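Ammonium transporter (Kuenenia stuttgartiensis, PDB 6EU6) probably senses ammonium at the membrane and passes the signal on through a histidine kinase, as an Amt-family sensor. Local coordinates at residues Tyr94-Phe99 and Ser227-Ser232; Pro137-Trp142 and Gly166-His171; Val61-Met66 and Phe98-Phe103. One frame throughout, in Å; residues are numbered along the deposited sequence. Where two conformers were deposited one is given.

Contact 1: Tyr94-Phe99 and Ser227-Ser232; sequences YSFFFF and SLLRVS
Phe96 on the helix and Leu229 in the loop bring their CA atoms within 7.9 Å, and one helical turn later Phe99 faces Ser227 with CA atoms 8.8 Å apart, so that the helix reaches across with its two phenylalanine rings. Leu229 is where the chain abandons the helical path, with a positive phi of 60° that turns the backbone onward after helix 206-226. CG of Leu229 lies beside the backbone N and anti to the carbonyl carbon (chi1 -61°), and this rotation carries its two methyls to the aromatic pair. CD1 sits near the plane of the Phe96 ring, at its edge, 4.0 Å from CE1. The other methyl, CD2, touches both rings, 4.2 Å from CD1 of Phe96 and 4.3 Å from CD2 of Phe99. A branched leucine suits the spot because its fork fits between two rings.

In the Amt fold, the pore gate is a stacked phenylalanine pair, to which helix 93-114 probably contributes Phe103 and helix 206-226 Phe223. Ser227 lies one turn after Phe223, and a bound buffer molecule, MES, lies close to its side chain, which is consistent with a pocket at the vestibule. Phe99 points its CB toward the loop, and its ring tip CZ comes 3.6 Å from the backbone N of Ser227. The hydroxyl OG of Ser227 lies in the plane of the same ring, at its edge, 3.7 Å from CZ, where the slightly positive ring hydrogens would suit an oxygen. That OG is also hydrogen-bonded to the carbonyl of Phe223, as a small polar side chain at the end of a helix can be. Outside the two segments, Phe96 also stacks on Phe148 and meets Phe67 edge to face.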
loop_
_atom_site.group_PDB
_atom_site.type_symbol
_atom_site.label_atom_id
_atom_site.label_comp_id
_atom_site.label_asym_id
_atom_site.label_seq_id
_atom_site.Cartn_x
_atom_site.Cartn_y
_atom_site.Cartn_z
ATOM N N TYR A 94 -8.580 -20.505 9.337
ATOM C CA TYR A 94 -7.951 -19.281 9.780
ATOM C C TYR A 94 -8.028 -18.139 8.784
ATOM O O TYR A 94 -8.145 -17.031 9.185
ATOM C CB TYR A 94 -6.514 -19.527 10.168
ATOM C CG TYR A 94 -6.400 -20.510 11.259
ATOM C CD1 TYR A 94 -6.705 -20.160 12.534
ATOM C CD2 TYR A 94 -6.057 -21.800 10.999
ATOM C CE1 TYR A 94 -6.629 -21.068 13.543
ATOM C CE2 TYR A 94 -5.970 -22.715 12.001
ATOM C CZ TYR A 94 -6.269 -22.338 13.264
ATOM O OH TYR A 94 -6.188 -23.237 14.256
ATOM N N SER A 95 -7.951 -18.445 7.506
ATOM C CA SER A 95 -8.030 -17.437 6.476
ATOM C C SER A 95 -9.384 -16.742 6.538
ATOM O O SER A 95 -9.460 -15.560 6.535
ATOM C CB SER A 95 -7.750 -18.064 5.128
ATOM O OG SER A 95 -6.514 -18.717 5.183
ATOM N N PHE A 96 -10.439 -17.531 6.594
ATOM C CA PHE A 96 -11.796 -17.021 6.747
ATOM C C PHE A 96 -11.874 -16.195 8.011
ATOM O O PHE A 96 -12.473 -15.131 8.042
ATOM C CB PHE A 96 -12.768 -18.167 6.850
ATOM C CG PHE A 96 -14.180 -17.729 6.976
ATOM C CD1 PHE A 96 -14.926 -17.375 5.853
ATOM C CD2 PHE A 96 -14.769 -17.644 8.216
ATOM C CE1 PHE A 96 -16.266 -16.995 5.998
ATOM C CE2 PHE A 96 -16.096 -17.239 8.376
ATOM C CZ PHE A 96 -16.854 -16.936 7.261
ATOM N N PHE A 97 -11.327 -16.720 9.103
ATOM C CA PHE A 97 -11.388 -16.042 10.381
ATOM C C PHE A 97 -10.726 -14.634 10.311
ATOM O O PHE A 97 -11.309 -13.648 10.791
ATOM C CB PHE A 97 -10.682 -16.874 11.426
ATOM C CG PHE A 97 -10.924 -16.428 12.812
ATOM C CD1 PHE A 97 -10.139 -15.478 13.401
ATOM C CD2 PHE A 97 -11.900 -17.044 13.575
ATOM C CE1 PHE A 97 -10.347 -15.068 14.703
ATOM C CE2 PHE A 97 -12.078 -16.673 14.891
ATOM C CZ PHE A 97 -11.318 -15.651 15.449
ATOM N N PHE A 98 -9.563 -14.547 9.658
ATOM C CA PHE A 98 -8.873 -13.288 9.634
ATOM C C PHE A 98 -9.586 -12.298 8.721
ATOM O O PHE A 98 -9.659 -11.104 9.040
ATOM C CB PHE A 98 -7.411 -13.466 9.204
ATOM C CG PHE A 98 -6.623 -12.180 9.254
ATOM C CD1 PHE A 98 -6.567 -11.409 10.423
ATOM C CD2 PHE A 98 -6.042 -11.672 8.117
ATOM C CE1 PHE A 98 -5.927 -10.179 10.459
ATOM C CE2 PHE A 98 -5.379 -10.443 8.150
ATOM C CZ PHE A 98 -5.311 -9.706 9.320
ATOM N N PHE A 99 -10.046 -12.800 7.583
ATOM C CA PHE A 99 -10.899 -12.040 6.671
ATOM C C PHE A 99 -12.100 -11.412 7.370
ATOM O O PHE A 99 -12.329 -10.201 7.289
ATOM C CB PHE A 99 -11.295 -12.910 5.501
ATOM C CG PHE A 99 -11.992 -12.158 4.368
ATOM C CD1 PHE A 99 -11.280 -11.404 3.466
ATOM C CD2 PHE A 99 -13.351 -12.215 4.221
ATOM C CE1 PHE A 99 -11.940 -10.721 2.393
ATOM C CE2 PHE A 99 -14.001 -11.566 3.162
ATOM C CZ PHE A 99 -13.289 -10.781 2.257
ATOM N N SER A 227 -14.604 -11.549 -1.047
ATOM C CA SER A 227 -15.901 -12.070 -0.557
ATOM C C SER A 227 -16.446 -13.237 -1.405
ATOM O O SER A 227 -17.400 -13.895 -0.995
ATOM C CB SER A 227 -16.942 -10.972 -0.327
ATOM O OG SER A 227 -16.596 -10.114 0.775
ATOM N N LEU A 228 -15.894 -13.462 -2.596
ATOM C CA LEU A 228 -16.116 -14.711 -3.329
ATOM C C LEU A 228 -15.704 -15.925 -2.500
ATOM O O LEU A 228 -16.225 -17.030 -2.666
ATOM C CB LEU A 228 -15.334 -14.708 -4.633
ATOM C CG LEU A 228 -15.825 -13.706 -5.668
ATOM C CD1 LEU A 228 -14.928 -13.698 -6.891
ATOM C CD2 LEU A 228 -17.248 -14.008 -6.104
ATOM N N LEU A 229 -14.758 -15.730 -1.587
ATOM C CA LEU A 229 -14.231 -16.807 -0.764
ATOM C C LEU A 229 -13.579 -17.933 -1.579
ATOM O O LEU A 229 -13.337 -18.969 -1.072
ATOM C CB LEU A 229 -15.292 -17.327 0.199
ATOM C CG LEU A 229 -15.783 -16.288 1.168
ATOM C CD1 LEU A 229 -16.892 -16.855 2.044
ATOM C CD2 LEU A 229 -14.670 -15.715 2.024
ATOM N N ARG A 230 -13.264 -17.672 -2.844
ATOM C CA ARG A 230 -12.660 -18.676 -3.716
ATOM C C ARG A 230 -12.170 -17.943 -4.951
ATOM O O ARG A 230 -12.595 -16.823 -5.215
ATOM C CB ARG A 230 -13.645 -19.775 -4.134
ATOM C CG ARG A 230 -14.585 -19.371 -5.260
ATOM C CD ARG A 230 -15.447 -20.550 -5.697
ATOM N NE ARG A 230 -14.798 -21.753 -5.230
ATOM C CZ ARG A 230 -13.847 -22.405 -5.899
ATOM N NH1 ARG A 230 -13.465 -21.999 -7.135
ATOM N NH2 ARG A 230 -13.307 -23.465 -5.321
ATOM N N VAL A 231 -11.266 -18.562 -5.691
ATOM C CA VAL A 231 -10.785 -17.953 -6.904
ATOM C C VAL A 231 -11.510 -18.559 -8.038
ATOM O O VAL A 231 -11.503 -19.755 -8.176
ATOM C CB VAL A 231 -9.287 -18.240 -7.100
ATOM C CG1 VAL A 231 -8.781 -17.502 -8.313
ATOM C CG2 VAL A 231 -8.494 -17.875 -5.845
ATOM N N SER A 232 -12.126 -17.732 -8.862
ATOM C CA SER A 232 -12.726 -18.148 -10.153
ATOM C C SER A 232 -12.522 -16.986 -11.100
ATOM O O SER A 232 -12.104 -15.906 -10.713
ATOM C CB SER A 232 -14.226 -18.439 -10.060
ATOM O OG SER A 232 -14.967 -17.469 -9.324
#

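Contact 2: Pro137-Trp142 and Gly166-His171; sequences PIFGHW and GATVVH
The Phe139 ring meets two methyls of helix 167-185: CG2 of Val169 lies in the ring plane at the edge, 3.8 Å from CE1, whereas CG2 of Thr168 comes in obliquely, 3.7 Å from CZ. On its own helix, the indole of Trp142 has Ile138 O over one face, displaced toward the rim. This is the packing of neighbouring antiparallel transmembrane helices of the Amt fold, with short axes 9.7 Å apart and directions differing by 167°. Their closest backbone approach is 5.9 Å, between the CA atoms of Gly140 and Val169. Gly140 has no side chain, and CG1 of Val169 packs against its CA at 4.1 Å. Val169 has CG1 anti to its own N (chi1 175°), which aims the two methyls at different residues, one at glycine and one at phenylalanine. Thr168 divides its labour: its methyl joins the apolar surface, while OG1 turns to Thr334 in a hydrogen bond.

The start of helix 167-185 is held by Asp163, whose carboxylate accepts from the backbone N atoms of residues 166-169. Further on, His171 shares a hydrogen bond with His326, probably the twin-histidine pair of Amt pores. His171 lies at the end of a wider pi-type turn (167-171), in which Gly166 O accepts from both Val170 N at 2.9 Å and His171 N at 3.0 Å.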
loop_
_atom_site.group_PDB
_atom_site.type_symbol
_atom_site.label_atom_id
_atom_site.label_comp_id
_atom_site.label_asym_id
_atom_site.label_seq_id
_atom_site.Cartn_x
_atom_site.Cartn_y
_atom_site.Cartn_z
ATOM N N PRO A 137 -21.452 -8.444 15.406
ATOM C CA PRO A 137 -21.508 -9.861 15.162
ATOM C C PRO A 137 -22.944 -10.514 15.305
ATOM O O PRO A 137 -23.219 -11.494 14.648
ATOM C CB PRO A 137 -20.570 -10.454 16.238
ATOM C CG PRO A 137 -20.644 -9.477 17.364
ATOM C CD PRO A 137 -20.856 -8.106 16.709
ATOM N N ILE A 138 -23.820 -9.945 16.113
ATOM C CA ILE A 138 -25.185 -10.507 16.213
ATOM C C ILE A 138 -26.000 -10.228 14.948
ATOM O O ILE A 138 -26.540 -11.149 14.352
ATOM C CB ILE A 138 -25.906 -10.004 17.486
ATOM C CG1 ILE A 138 -25.232 -10.625 18.696
ATOM C CG2 ILE A 138 -27.393 -10.381 17.435
ATOM C CD1 ILE A 138 -25.551 -9.966 20.033
ATOM N N PHE A 139 -26.013 -8.983 14.480
ATOM C CA PHE A 139 -26.544 -8.729 13.115
ATOM C C PHE A 139 -25.865 -9.554 12.047
ATOM O O PHE A 139 -26.512 -10.075 11.150
ATOM C CB PHE A 139 -26.566 -7.236 12.718
ATOM C CG PHE A 139 -27.298 -6.979 11.433
ATOM C CD1 PHE A 139 -26.638 -7.086 10.194
ATOM C CD2 PHE A 139 -28.665 -6.712 11.418
ATOM C CE1 PHE A 139 -27.341 -6.901 8.984
ATOM C CE2 PHE A 139 -29.376 -6.542 10.195
ATOM C CZ PHE A 139 -28.696 -6.617 8.991
ATOM N N GLY A 140 -24.569 -9.749 12.179
ATOM C CA GLY A 140 -23.856 -10.541 11.214
ATOM C C GLY A 140 -24.349 -11.978 11.193
ATOM O O GLY A 140 -24.343 -12.616 10.155
ATOM N N HIS A 141 -24.669 -12.491 12.371
ATOM C CA HIS A 141 -25.235 -13.855 12.462
ATOM C C HIS A 141 -26.573 -13.902 11.687
ATOM O O HIS A 141 -26.809 -14.799 10.871
ATOM C CB HIS A 141 -25.454 -14.263 13.894
ATOM C CG HIS A 141 -25.840 -15.692 14.036
ATOM N ND1 HIS A 141 -24.918 -16.713 13.955
ATOM C CD2 HIS A 141 -27.055 -16.284 14.209
ATOM C CE1 HIS A 141 -25.535 -17.873 14.115
ATOM N NE2 HIS A 141 -26.828 -17.639 14.277
ATOM N N TRP A 142 -27.388 -12.880 11.881
ATOM C CA TRP A 142 -28.713 -12.860 11.246
ATOM C C TRP A 142 -28.598 -12.935 9.750
ATOM O O TRP A 142 -29.415 -13.612 9.096
ATOM C CB TRP A 142 -29.510 -11.645 11.666
ATOM C CG TRP A 142 -29.735 -11.539 13.119
ATOM C CD1 TRP A 142 -29.492 -12.514 14.072
ATOM C CD2 TRP A 142 -30.208 -10.403 13.829
ATOM N NE1 TRP A 142 -29.773 -12.014 15.333
ATOM C CE2 TRP A 142 -30.231 -10.731 15.189
ATOM C CE3 TRP A 142 -30.600 -9.126 13.450
ATOM C CZ2 TRP A 142 -30.615 -9.824 16.156
ATOM C CZ3 TRP A 142 -30.994 -8.268 14.402
ATOM C CH2 TRP A 142 -30.987 -8.605 15.727
ATOM N N GLY A 166 -21.133 -6.775 2.486
ATOM C CA GLY A 166 -21.400 -6.045 3.702
ATOM C C GLY A 166 -21.799 -4.593 3.582
ATOM O O GLY A 166 -21.445 -3.752 4.446
ATOM N N ALA A 167 -22.548 -4.259 2.542
ATOM C CA ALA A 167 -23.063 -2.915 2.475
ATOM C C ALA A 167 -23.873 -2.534 3.746
ATOM O O ALA A 167 -23.763 -1.406 4.279
ATOM C CB ALA A 167 -23.927 -2.729 1.234
ATOM N N THR A 168 -24.679 -3.493 4.196
ATOM C CA THR A 168 -25.441 -3.376 5.409
ATOM C C THR A 168 -24.637 -3.942 6.591
ATOM O O THR A 168 -24.454 -3.267 7.594
ATOM C CB THR A 168 -26.828 -4.096 5.279
ATOM O OG1 THR A 168 -27.647 -3.384 4.329
ATOM C CG2 THR A 168 -27.530 -4.047 6.567
ATOM N N VAL A 169 -24.134 -5.141 6.452
ATOM C CA VAL A 169 -23.545 -5.867 7.583
ATOM C C VAL A 169 -22.326 -5.102 8.159
ATOM O O VAL A 169 -22.171 -4.991 9.383
ATOM C CB VAL A 169 -23.149 -7.266 7.147
ATOM C CG1 VAL A 169 -22.394 -8.023 8.283
ATOM C CG2 VAL A 169 -24.397 -8.071 6.834
ATOM N N VAL A 170 -21.493 -4.554 7.278
ATOM C CA VAL A 170 -20.375 -3.720 7.684
ATOM C C VAL A 170 -20.755 -2.231 7.725
ATOM O O VAL A 170 -20.648 -1.565 8.745
ATOM C CB VAL A 170 -19.156 -3.998 6.783
ATOM C CG1 VAL A 170 -17.986 -3.050 7.126
ATOM C CG2 VAL A 170 -18.681 -5.455 7.022
ATOM N N HIS A 171 -21.150 -1.673 6.586
ATOM C CA HIS A 171 -21.130 -0.268 6.416
ATOM C C HIS A 171 -22.334 0.395 7.072
ATOM O O HIS A 171 -22.194 1.315 7.846
ATOM C CB HIS A 171 -21.004 -0.025 4.908
ATOM C CG HIS A 171 -19.631 -0.388 4.415
ATOM N ND1 HIS A 171 -18.500 0.298 4.789
ATOM C CD2 HIS A 171 -19.219 -1.364 3.583
ATOM C CE1 HIS A 171 -17.449 -0.239 4.212
ATOM N NE2 HIS A 171 -17.852 -1.276 3.510
#

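Contact 3: Val61-Met66 and Phe98-Phe103; sequences VGFGFM and FFQMVF
Gln100 gives up the most surface here, with Phe63 next and Met66 third, and the glutamine takes both of the others on different parts of its side chain. Its CB points toward helix 40-67 and meets the Phe63 ring at the edge, near the ring plane, 4.3 Å from CE1. The amide end turns to Met66, whose methyl CE lies 4.2 Å from OE1. These are loose van der Waals contacts, and the CA atoms of Phe63 and Met101, the nearest pair, stand 7.5 Å apart.

Met66 spans the gap because its chain is nearly fully extended, with CG anti to the backbone N (chi1 -173°) and the later torsions also close to straight. An unbranched, flexible thioether can thread in this way between helices, and the same side chain also touches Tyr136 and Pro137 of helix 121-144. Gln100, by contrast, is folded: two successive torsions of about -60° (chi1 -63°, chi2 -64°) bring NE2 into the plane of the Phe99 ring, at its edge. Phe63, flat and apolar, packs its edge on Gln100 and also meets the rings of Phe97 and Phe67.

A polar amide among so many aromatic rings needs a partner, and NE2 makes a weak hydrogen bond to O1 of a bound MES molecule, probably from the crystallisation liquor. Phe103 stacks on Phe223 one turn beyond Gln100. A polar side chain just outside two stacked phenylalanines is consistent with the outer vestibule above the phenylalanine gate of an Amt pore.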
loop_
_atom_site.group_PDB
_atom_site.type_symbol
_atom_site.label_atom_id
_atom_site.label_comp_id
_atom_site.label_asym_id
_atom_site.label_seq_id
_atom_site.Cartn_x
_atom_site.Cartn_y
_atom_site.Cartn_z
ATOM N N VAL A 61 -14.852 -12.951 21.326
ATOM C CA VAL A 61 -16.293 -13.238 21.253
ATOM C C VAL A 61 -17.000 -12.984 19.956
ATOM O O VAL A 61 -17.949 -13.740 19.575
ATOM C CB VAL A 61 -17.060 -12.572 22.403
ATOM C CG1 VAL A 61 -16.397 -12.909 23.711
ATOM C CG2 VAL A 61 -17.102 -11.104 22.251
ATOM N N GLY A 62 -16.565 -11.961 19.231
ATOM C CA GLY A 62 -17.338 -11.570 18.041
ATOM C C GLY A 62 -17.503 -12.653 17.001
ATOM O O GLY A 62 -18.592 -12.888 16.482
ATOM N N PHE A 63 -16.401 -13.312 16.635
ATOM C CA PHE A 63 -16.471 -14.314 15.622
ATOM C C PHE A 63 -17.468 -15.422 16.061
ATOM O O PHE A 63 -18.216 -15.946 15.230
ATOM C CB PHE A 63 -15.111 -14.907 15.319
ATOM C CG PHE A 63 -15.123 -15.910 14.186
ATOM C CD1 PHE A 63 -14.961 -15.490 12.854
ATOM C CD2 PHE A 63 -15.310 -17.286 14.425
ATOM C CE1 PHE A 63 -14.984 -16.384 11.818
ATOM C CE2 PHE A 63 -15.395 -18.174 13.389
ATOM C CZ PHE A 63 -15.204 -17.751 12.068
ATOM N N GLY A 64 -17.448 -15.794 17.339
ATOM C CA GLY A 64 -18.318 -16.877 17.784
ATOM C C GLY A 64 -19.789 -16.500 17.700
ATOM O O GLY A 64 -20.581 -17.220 17.121
ATOM N N PHE A 65 -20.113 -15.320 18.191
ATOM C CA PHE A 65 -21.477 -14.819 18.107
ATOM C C PHE A 65 -21.960 -14.766 16.673
ATOM O O PHE A 65 -23.143 -15.017 16.399
ATOM C CB PHE A 65 -21.612 -13.432 18.692
ATOM C CG PHE A 65 -21.609 -13.363 20.195
ATOM C CD1 PHE A 65 -21.834 -14.471 21.005
ATOM C CD2 PHE A 65 -21.431 -12.141 20.818
ATOM C CE1 PHE A 65 -21.833 -14.370 22.401
ATOM C CE2 PHE A 65 -21.498 -12.018 22.208
ATOM C CZ PHE A 65 -21.688 -13.153 23.027
ATOM N N MET A 66 -21.065 -14.412 15.751
ATOM C CA MET A 66 -21.432 -14.171 14.372
ATOM C C MET A 66 -21.555 -15.478 13.552
ATOM O O MET A 66 -22.475 -15.659 12.766
ATOM C CB MET A 66 -20.359 -13.291 13.704
ATOM C CG MET A 66 -20.752 -12.844 12.285
ATOM S SD MET A 66 -19.879 -11.261 11.931
ATOM C CE MET A 66 -20.349 -10.987 10.193
ATOM N N PHE A 98 -9.563 -14.547 9.658
ATOM C CA PHE A 98 -8.873 -13.288 9.634
ATOM C C PHE A 98 -9.586 -12.298 8.721
ATOM O O PHE A 98 -9.659 -11.104 9.040
ATOM C CB PHE A 98 -7.411 -13.466 9.204
ATOM C CG PHE A 98 -6.623 -12.180 9.254
ATOM C CD1 PHE A 98 -6.567 -11.409 10.423
ATOM C CD2 PHE A 98 -6.042 -11.672 8.117
ATOM C CE1 PHE A 98 -5.927 -10.179 10.459
ATOM C CE2 PHE A 98 -5.379 -10.443 8.150
ATOM C CZ PHE A 98 -5.311 -9.706 9.320
ATOM N N PHE A 99 -10.046 -12.800 7.583
ATOM C CA PHE A 99 -10.899 -12.040 6.671
ATOM C C PHE A 99 -12.100 -11.412 7.370
ATOM O O PHE A 99 -12.329 -10.201 7.289
ATOM C CB PHE A 99 -11.295 -12.910 5.501
ATOM C CG PHE A 99 -11.992 -12.158 4.368
ATOM C CD1 PHE A 99 -11.280 -11.404 3.466
ATOM C CD2 PHE A 99 -13.351 -12.215 4.221
ATOM C CE1 PHE A 99 -11.940 -10.721 2.393
ATOM C CE2 PHE A 99 -14.001 -11.566 3.162
ATOM C CZ PHE A 99 -13.289 -10.781 2.257
ATOM N N GLN A 100 -12.773 -12.193 8.188
ATOM C CA GLN A 100 -13.922 -11.661 8.864
ATOM C C GLN A 100 -13.459 -10.735 9.994
ATOM O O GLN A 100 -14.163 -9.821 10.309
ATOM C CB GLN A 100 -14.808 -12.792 9.415
ATOM C CG GLN A 100 -15.422 -13.710 8.351
ATOM C CD GLN A 100 -16.384 -12.943 7.433
ATOM O OE1 GLN A 100 -16.966 -11.969 7.828
ATOM N NE2 GLN A 100 -16.488 -13.368 6.184
ATOM N N MET A 101 -12.275 -10.953 10.608
ATOM C CA MET A 101 -11.794 -10.020 11.607
ATOM C C MET A 101 -11.582 -8.623 11.024
ATOM O O MET A 101 -11.941 -7.623 11.636
ATOM C CB MET A 101 -10.476 -10.529 12.255
ATOM C CG MET A 101 -9.911 -9.616 13.320
ATOM S SD MET A 101 -8.377 -10.319 14.018
ATOM C CE MET A 101 -9.187 -11.554 15.015
ATOM N N VAL A 102 -10.944 -8.556 9.851
ATOM C CA VAL A 102 -10.705 -7.241 9.294
ATOM C C VAL A 102 -12.038 -6.585 8.818
ATOM O O VAL A 102 -12.155 -5.368 8.798
ATOM C CB VAL A 102 -9.591 -7.233 8.219
ATOM C CG1 VAL A 102 -8.267 -7.671 8.856
ATOM C CG2 VAL A 102 -9.896 -8.109 7.034
ATOM N N PHE A 103 -13.017 -7.383 8.376
ATOM C CA PHE A 103 -14.396 -6.838 8.218
ATOM C C PHE A 103 -14.925 -6.169 9.493
ATOM O O PHE A 103 -15.438 -5.057 9.473
ATOM C CB PHE A 103 -15.341 -7.948 7.695
ATOM C CG PHE A 103 -15.354 -8.089 6.205
ATOM C CD1 PHE A 103 -14.196 -7.947 5.470
ATOM C CD2 PHE A 103 -16.507 -8.432 5.550
ATOM C CE1 PHE A 103 -14.200 -8.072 4.099
ATOM C CE2 PHE A 103 -16.530 -8.494 4.168
ATOM C CZ PHE A 103 -15.375 -8.348 3.446
#

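Overall arrangement
Helix 93-114 serves both contact 1 and contact 3, which share Phe98 and Phe99 and have centres 12 Å apart; it presents one flank to the loop at 227-232 and another to helix 40-67. Contact 1 is partly buried, and its chemistry is aromatic against leucine and serine near the loop. Contacts 2 and 3 are buried. Contact 2, about 9 Å from the chain centre, is the innermost of the three and almost purely apolar, whereas contact 3 buries an amide. The latter two are joined directly by His141 ND1 and Met66 O, a probable hydrogen bond of 2.9 Å. Contacts 1 and 3 touch the second subunit, contact 1 the third as well; contact 2 touches no other chain.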